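Local coordinates for transcriptional regulator, AraC family (Pseudomonas putida, PDB 3GRA), which probably binds specific DNA sequences and regulates transcription, the part present here being its DJ-1/PfpI-family domain and not its helix-turn-helix part, at residues Leu13-Ser17 against Cys78-Pro84; Leu85-Asp91 against Trp112-Ala117. One frame throughout, in Å; residues are numbered along the deposited sequence.

Contact 1. Residues Leu13-Ser17 against Cys78-Pro84; sequences LEHFS and CGGLRTP
Both segments are loops, each following a strand of the central sheet. L13-F16 forms a type II beta turn. E14 (phi/psi -58/136) takes its second position and H15 its third, with left-handed angles (68/29). A weak bond of 3.1 Å from F16 N to L13 O closes it. S17 is the N-cap residue of helix 18-34. In the other segment G79 and G80 are extended, and G80-T83 is a type I turn with T83 N to G80 O at 3.1 Å. In register, F16 faces G80 (CA-CA 4.2 Å) and H15 faces T83 (CA-CA 5.0 Å). Two backbone hydrogen bonds join the loops: L13 N to C78 O (3.2 Å) and S17 N to G79 O (2.7 Å). G80 CA makes a CH...O contact with H15 O at 3.5 Å. A CB on G80 would clash with that oxygen, so the close approach needs a side-chain-free residue.

T83 (chi1 m) donates from OG1 to E14 O at 3.0 Å. Its CG2 packs on L13 CB at 3.8 Å. H15 (chi1 m) packs beside R82 and P84, with CD2 3.4 Å from R82 O. F16 (chi1 p) turns its ring away, toward V51 and S53. Water 1 bridges H15 O (3.0 Å) and R82 N (2.7 Å). Water 2 bridges S17 O (2.9 Å) and G79 O (3.1 Å). G80 O also accepts a bond from N109. The loops leave the same ends of two neighbouring parallel strands, at the topological switch point of a Rossmann-like alpha/beta fold, where members of this superfamily commonly have their active-site crevice.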
loop_
_atom_site.group_PDB
_atom_site.type_symbol
_atom_site.label_atom_id
_atom_site.label_comp_id
_atom_site.label_asym_id
_atom_site.label_seq_id
_atom_site.Cartn_x
_atom_site.Cartn_y
_atom_site.Cartn_z
ATOM N N LEU A 13 4.797 -5.432 9.891
ATOM C CA LEU A 13 5.363 -6.756 10.084
ATOM C C LEU A 13 5.719 -7.329 8.714
ATOM O O LEU A 13 5.208 -6.871 7.683
ATOM C CB LEU A 13 4.350 -7.673 10.780
ATOM C CG LEU A 13 3.801 -7.235 12.146
ATOM C CD1 LEU A 13 2.880 -8.314 12.698
ATOM C CD2 LEU A 13 4.952 -6.981 13.101
ATOM N N GLU A 14 6.594 -8.329 8.696
ATOM C CA GLU A 14 6.997 -8.912 7.429
ATOM C C GLU A 14 5.770 -9.440 6.685
ATOM O O GLU A 14 4.896 -10.068 7.283
ATOM C CB GLU A 14 8.008 -10.036 7.644
ATOM C CG GLU A 14 9.034 -10.135 6.515
ATOM C CD GLU A 14 9.663 -11.512 6.402
ATOM O OE1 GLU A 14 8.902 -12.492 6.280
ATOM O OE2 GLU A 14 10.912 -11.619 6.424
ATOM N N HIS A 15 5.711 -9.154 5.386
ATOM C CA HIS A 15 4.616 -9.589 4.511
ATOM C C HIS A 15 3.283 -8.910 4.831
ATOM O O HIS A 15 2.215 -9.474 4.598
ATOM C CB HIS A 15 4.459 -11.117 4.574
ATOM C CG HIS A 15 5.741 -11.864 4.360
ATOM N ND1 HIS A 15 6.649 -11.513 3.387
ATOM C CD2 HIS A 15 6.262 -12.945 4.988
ATOM C CE1 HIS A 15 7.678 -12.342 3.424
ATOM N NE2 HIS A 15 7.466 -13.221 4.386
ATOM N N PHE A 16 3.359 -7.692 5.355
ATOM C CA PHE A 16 2.170 -6.923 5.709
ATOM C C PHE A 16 1.353 -6.591 4.459
ATOM O O PHE A 16 1.909 -6.339 3.383
ATOM C CB PHE A 16 2.587 -5.622 6.401
ATOM C CG PHE A 16 3.249 -4.617 5.478
ATOM C CD1 PHE A 16 2.488 -3.658 4.810
ATOM C CD2 PHE A 16 4.632 -4.615 5.302
ATOM C CE1 PHE A 16 3.093 -2.707 3.988
ATOM C CE2 PHE A 16 5.252 -3.670 4.482
ATOM C CZ PHE A 16 4.483 -2.709 3.821
ATOM N N SER A 17 0.034 -6.610 4.601
ATOM C CA SER A 17 -0.846 -6.267 3.491
ATOM C C SER A 17 -0.525 -4.826 3.063
ATOM O O SER A 17 -0.767 -3.877 3.810
ATOM C CB SER A 17 -2.294 -6.373 3.949
ATOM O OG SER A 17 -3.149 -5.790 2.991
ATOM N N CYS A 78 0.215 -3.825 11.721
ATOM C CA CYS A 78 -0.137 -4.186 10.363
ATOM C C CYS A 78 0.430 -5.548 9.984
ATOM O O CYS A 78 1.650 -5.764 9.975
ATOM C CB CYS A 78 0.363 -3.124 9.386
ATOM S SG CYS A 78 -0.218 -1.464 9.789
ATOM N N GLY A 79 -0.483 -6.459 9.682
ATOM C CA GLY A 79 -0.108 -7.798 9.294
ATOM C C GLY A 79 -0.536 -8.092 7.878
ATOM O O GLY A 79 -0.866 -7.188 7.107
ATOM N N GLY A 80 -0.530 -9.372 7.533
ATOM C CA GLY A 80 -0.902 -9.787 6.196
ATOM C C GLY A 80 -1.091 -11.284 6.186
ATOM O O GLY A 80 -0.824 -11.948 7.185
ATOM N N LEU A 81 -1.539 -11.806 5.053
ATOM C CA LEU A 81 -1.789 -13.231 4.878
ATOM C C LEU A 81 -0.597 -14.104 5.239
ATOM O O LEU A 81 -0.729 -15.070 6.000
ATOM C CB LEU A 81 -2.186 -13.516 3.425
ATOM C CG LEU A 81 -2.356 -15.001 3.109
ATOM C CD1 LEU A 81 -3.498 -15.560 3.946
ATOM C CD2 LEU A 81 -2.627 -15.194 1.619
ATOM N N ARG A 82 0.564 -13.761 4.692
ATOM C CA ARG A 82 1.770 -14.533 4.932
ATOM C C ARG A 82 2.572 -14.067 6.149
ATOM O O ARG A 82 3.634 -14.615 6.441
ATOM C CB ARG A 82 2.636 -14.515 3.665
ATOM C CG ARG A 82 1.921 -15.126 2.440
ATOM C CD ARG A 82 1.763 -16.643 2.580
ATOM N NE ARG A 82 0.655 -17.203 1.795
ATOM C CZ ARG A 82 0.492 -17.056 0.481
ATOM N NH1 ARG A 82 1.362 -16.354 -0.234
ATOM N NH2 ARG A 82 -0.548 -17.621 -0.122
ATOM N N THR A 83 2.059 -13.070 6.869
ATOM C CA THR A 83 2.757 -12.562 8.048
ATOM C C THR A 83 2.950 -13.635 9.113
ATOM O O THR A 83 1.990 -14.234 9.600
ATOM C CB THR A 83 2.012 -11.394 8.706
ATOM O OG1 THR A 83 1.957 -10.272 7.808
ATOM C CG2 THR A 83 2.723 -10.988 9.986
ATOM N N PRO A 84 4.210 -13.894 9.489
ATOM C CA PRO A 84 4.460 -14.911 10.514
ATOM C C PRO A 84 3.864 -14.497 11.869
ATOM O O PRO A 84 3.956 -13.336 12.275
ATOM C CB PRO A 84 5.990 -15.034 10.516
ATOM C CG PRO A 84 6.455 -13.696 9.997
ATOM C CD PRO A 84 5.467 -13.399 8.904
HETATM O O HOH W 1 1.219 -11.751 2.956
HETATM O O HOH W 2 -0.903 -4.142 6.725
#

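Contact 2. Residues Leu85-Asp91 against Trp112-Ala117; sequences LKYPELD and WFLGRA. With MG (magnesium ion), chain E.
In this Rossmann-like alpha/beta domain, the loop leading into helix 90-100 packs against the C-terminal part of helix 110-117. L85 to Y87 are irregular, with Y87 in a left-handed conformation (51/54). A type I turn from Y87 to L90, with L90 N to Y87 O at 2.9 Å, leads into the helix. Residues W112-A117 are helical, with R116 N to W112 O at 2.9 Å. The backbones come closest at D91 and A117, with CA atoms 4.1 Å apart.

The apolar part centres on W112 and F113. W112 (chi1 t) receives L85 CB over its six-membered ring, a CH-pi contact 3.9 Å from the centroid. F113 (chi1 m) reaches L90 CD1 through CD1 (3.6 Å) and the edge of the Y87 ring, at CD2, through CE1 (3.8 Å).

The polar part centres on R116. Its side chain starts extended (chi1 and chi2 t) and bends at chi3 (p), which brings the guanidinium to the loop. NH1 and NH2 both donate to K86 O, at 2.7 and 2.9 Å. NH2 also makes a weak bond to Y87 O at 2.9 Å. These bonds tie the carbonyls of the loop to the helix. NE forms a salt bridge with D91 OD1 at 2.8 Å.

The metal part also uses D91 (chi1 m). Its two carboxylate oxygens divide the work, OD1 facing R116 and OD2 the magnesium ion. Five waters complete six-fold coordination. One of them, water 3, lies 2.1 Å from MG and donates to P88 O at 3.2 Å, while D91 OD2 binds MG at 2.1 Å.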
loop_
_atom_site.group_PDB
_atom_site.type_symbol
_atom_site.label_atom_id
_atom_site.label_comp_id
_atom_site.label_asym_id
_atom_site.label_seq_id
_atom_site.Cartn_x
_atom_site.Cartn_y
_atom_site.Cartn_z
ATOM N N LEU A 85 3.240 -15.454 12.553
ATOM C CA LEU A 85 2.608 -15.197 13.834
ATOM C C LEU A 85 3.595 -15.380 14.980
ATOM O O LEU A 85 3.476 -16.311 15.778
ATOM C CB LEU A 85 1.412 -16.127 14.014
ATOM C CG LEU A 85 0.397 -16.117 12.873
ATOM C CD1 LEU A 85 -0.682 -17.164 13.127
ATOM C CD2 LEU A 85 -0.219 -14.733 12.736
ATOM N N LYS A 86 4.572 -14.483 15.063
ATOM C CA LYS A 86 5.585 -14.562 16.111
ATOM C C LYS A 86 5.684 -13.211 16.804
ATOM O O LYS A 86 4.706 -12.742 17.389
ATOM C CB LYS A 86 6.924 -14.899 15.482
ATOM C CG LYS A 86 7.181 -13.906 14.360
ATOM C CD LYS A 86 8.591 -14.141 13.685
ATOM C CE LYS A 86 8.937 -13.382 12.311
ATOM N NZ LYS A 86 10.167 -13.430 11.496
ATOM N N TYR A 87 6.867 -12.600 16.759
ATOM C CA TYR A 87 7.070 -11.302 17.373
ATOM C C TYR A 87 6.587 -11.284 18.819
ATOM O O TYR A 87 5.795 -10.419 19.203
ATOM C CB TYR A 87 6.320 -10.240 16.563
ATOM C CG TYR A 87 6.618 -10.276 15.079
ATOM C CD1 TYR A 87 7.891 -9.975 14.595
ATOM C CD2 TYR A 87 5.624 -10.591 14.159
ATOM C CE1 TYR A 87 8.165 -9.981 13.227
ATOM C CE2 TYR A 87 5.881 -10.599 12.795
ATOM C CZ TYR A 87 7.155 -10.291 12.332
ATOM O OH TYR A 87 7.409 -10.278 10.972
ATOM N N PRO A 88 7.068 -12.233 19.642
ATOM C CA PRO A 88 6.679 -12.321 21.055
ATOM C C PRO A 88 6.820 -11.017 21.832
ATOM O O PRO A 88 6.111 -10.799 22.814
ATOM C CB PRO A 88 7.599 -13.413 21.602
ATOM C CG PRO A 88 8.790 -13.339 20.694
ATOM C CD PRO A 88 8.148 -13.191 19.343
ATOM N N GLU A 89 7.739 -10.161 21.401
ATOM C CA GLU A 89 7.956 -8.889 22.075
ATOM C C GLU A 89 6.718 -8.007 22.082
ATOM O O GLU A 89 6.527 -7.175 22.987
ATOM C CB GLU A 89 9.092 -8.130 21.387
ATOM C CG GLU A 89 8.813 -7.902 19.909
ATOM C CD GLU A 89 10.003 -7.384 19.160
ATOM O OE1 GLU A 89 10.543 -6.331 19.561
ATOM O OE2 GLU A 89 10.397 -8.023 18.168
ATOM N N LEU A 90 5.875 -8.183 21.071
ATOM C CA LEU A 90 4.668 -7.349 20.941
ATOM C C LEU A 90 3.732 -7.472 22.126
ATOM O O LEU A 90 2.984 -6.564 22.416
ATOM C CB LEU A 90 3.925 -7.706 19.658
ATOM C CG LEU A 90 4.652 -7.406 18.362
ATOM C CD1 LEU A 90 3.819 -7.879 17.178
ATOM C CD2 LEU A 90 4.924 -5.911 18.265
ATOM N N ASP A 91 3.808 -8.592 22.838
ATOM C CA ASP A 91 2.927 -8.792 23.994
ATOM C C ASP A 91 3.056 -7.761 25.112
ATOM O O ASP A 91 2.054 -7.156 25.453
ATOM C CB ASP A 91 3.060 -10.192 24.558
ATOM C CG ASP A 91 2.466 -11.239 23.633
ATOM O OD1 ASP A 91 1.869 -10.840 22.626
ATOM O OD2 ASP A 91 2.595 -12.454 23.910
ATOM N N TRP A 112 -4.875 -10.338 15.782
ATOM C CA TRP A 112 -4.401 -11.583 16.401
ATOM C C TRP A 112 -3.357 -11.218 17.481
ATOM O O TRP A 112 -3.385 -11.746 18.592
ATOM C CB TRP A 112 -3.755 -12.501 15.358
ATOM C CG TRP A 112 -3.360 -13.843 15.918
ATOM C CD1 TRP A 112 -4.172 -14.924 16.119
ATOM C CD2 TRP A 112 -2.057 -14.231 16.375
ATOM N NE1 TRP A 112 -3.453 -15.961 16.672
ATOM C CE2 TRP A 112 -2.153 -15.562 16.837
ATOM C CE3 TRP A 112 -0.818 -13.581 16.439
ATOM C CZ2 TRP A 112 -1.053 -16.258 17.350
ATOM C CZ3 TRP A 112 0.274 -14.274 16.949
ATOM C CH2 TRP A 112 0.147 -15.600 17.397
ATOM N N PHE A 113 -2.470 -10.283 17.149
ATOM C CA PHE A 113 -1.402 -9.837 18.049
ATOM C C PHE A 113 -1.935 -9.076 19.249
ATOM O O PHE A 113 -1.456 -9.238 20.366
ATOM C CB PHE A 113 -0.410 -8.984 17.260
ATOM C CG PHE A 113 0.345 -9.764 16.209
ATOM C CD1 PHE A 113 1.432 -10.561 16.557
ATOM C CD2 PHE A 113 -0.032 -9.702 14.869
ATOM C CE1 PHE A 113 2.130 -11.275 15.585
ATOM C CE2 PHE A 113 0.664 -10.419 13.900
ATOM C CZ PHE A 113 1.747 -11.203 14.260
ATOM N N LEU A 114 -2.927 -8.227 19.021
ATOM C CA LEU A 114 -3.545 -7.490 20.117
ATOM C C LEU A 114 -4.243 -8.526 20.998
ATOM O O LEU A 114 -4.332 -8.369 22.211
ATOM C CB LEU A 114 -4.572 -6.501 19.570
ATOM C CG LEU A 114 -4.050 -5.175 19.002
ATOM C CD1 LEU A 114 -2.824 -5.402 18.133
ATOM C CD2 LEU A 114 -5.175 -4.502 18.212
ATOM N N GLY A 115 -4.734 -9.588 20.371
ATOM C CA GLY A 115 -5.409 -10.641 21.111
ATOM C C GLY A 115 -4.467 -11.377 22.052
ATOM O O GLY A 115 -4.752 -11.521 23.242
ATOM N N ARG A 116 -3.339 -11.831 21.511
ATOM C CA ARG A 116 -2.341 -12.553 22.290
ATOM C C ARG A 116 -1.780 -11.682 23.410
ATOM O O ARG A 116 -1.432 -12.179 24.485
ATOM C CB ARG A 116 -1.198 -13.012 21.382
ATOM C CG ARG A 116 -0.171 -13.913 22.065
ATOM C CD ARG A 116 0.976 -14.212 21.116
ATOM N NE ARG A 116 1.701 -12.991 20.788
ATOM C CZ ARG A 116 2.615 -12.878 19.832
ATOM N NH1 ARG A 116 2.935 -13.920 19.082
ATOM N NH2 ARG A 116 3.208 -11.711 19.631
ATOM N N ALA A 117 -1.686 -10.382 23.151
ATOM C CA ALA A 117 -1.165 -9.446 24.142
ATOM C C ALA A 117 -2.139 -9.247 25.310
ATOM O O ALA A 117 -1.758 -8.742 26.364
ATOM C CB ALA A 117 -0.868 -8.103 23.474
HETATM MG MG MG E . 3.463 -14.183 24.649
HETATM O O HOH W 3 5.403 -13.635 24.178
HETATM O O HOH W 4 4.938 -15.422 26.075
HETATM O O HOH W 5 3.758 -15.276 22.988
HETATM O O HOH W 6 1.853 -15.380 25.042
HETATM O O HOH W 7 3.475 -13.088 26.540
#

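In the fold
From the N terminus, strand 6-12 runs into the 13-17 loop, and the chain then passes through helix 18-34 and several strands. Contact 1 closes this long excursion when strand 74-78 delivers 78-84 beside 13-17. Contact 2 starts at the very next residue. It closes a shorter loop, made of helix 90-100, strand 103-107 and the start of helix 110-117. The two contacts lie in series and neither encloses the other. They still touch: E14 N and Y87 OH are probably hydrogen-bonded, and L13 packs on Y87 and F113. Together they tie the ends of two central strands to helices 90-100 and 110-117.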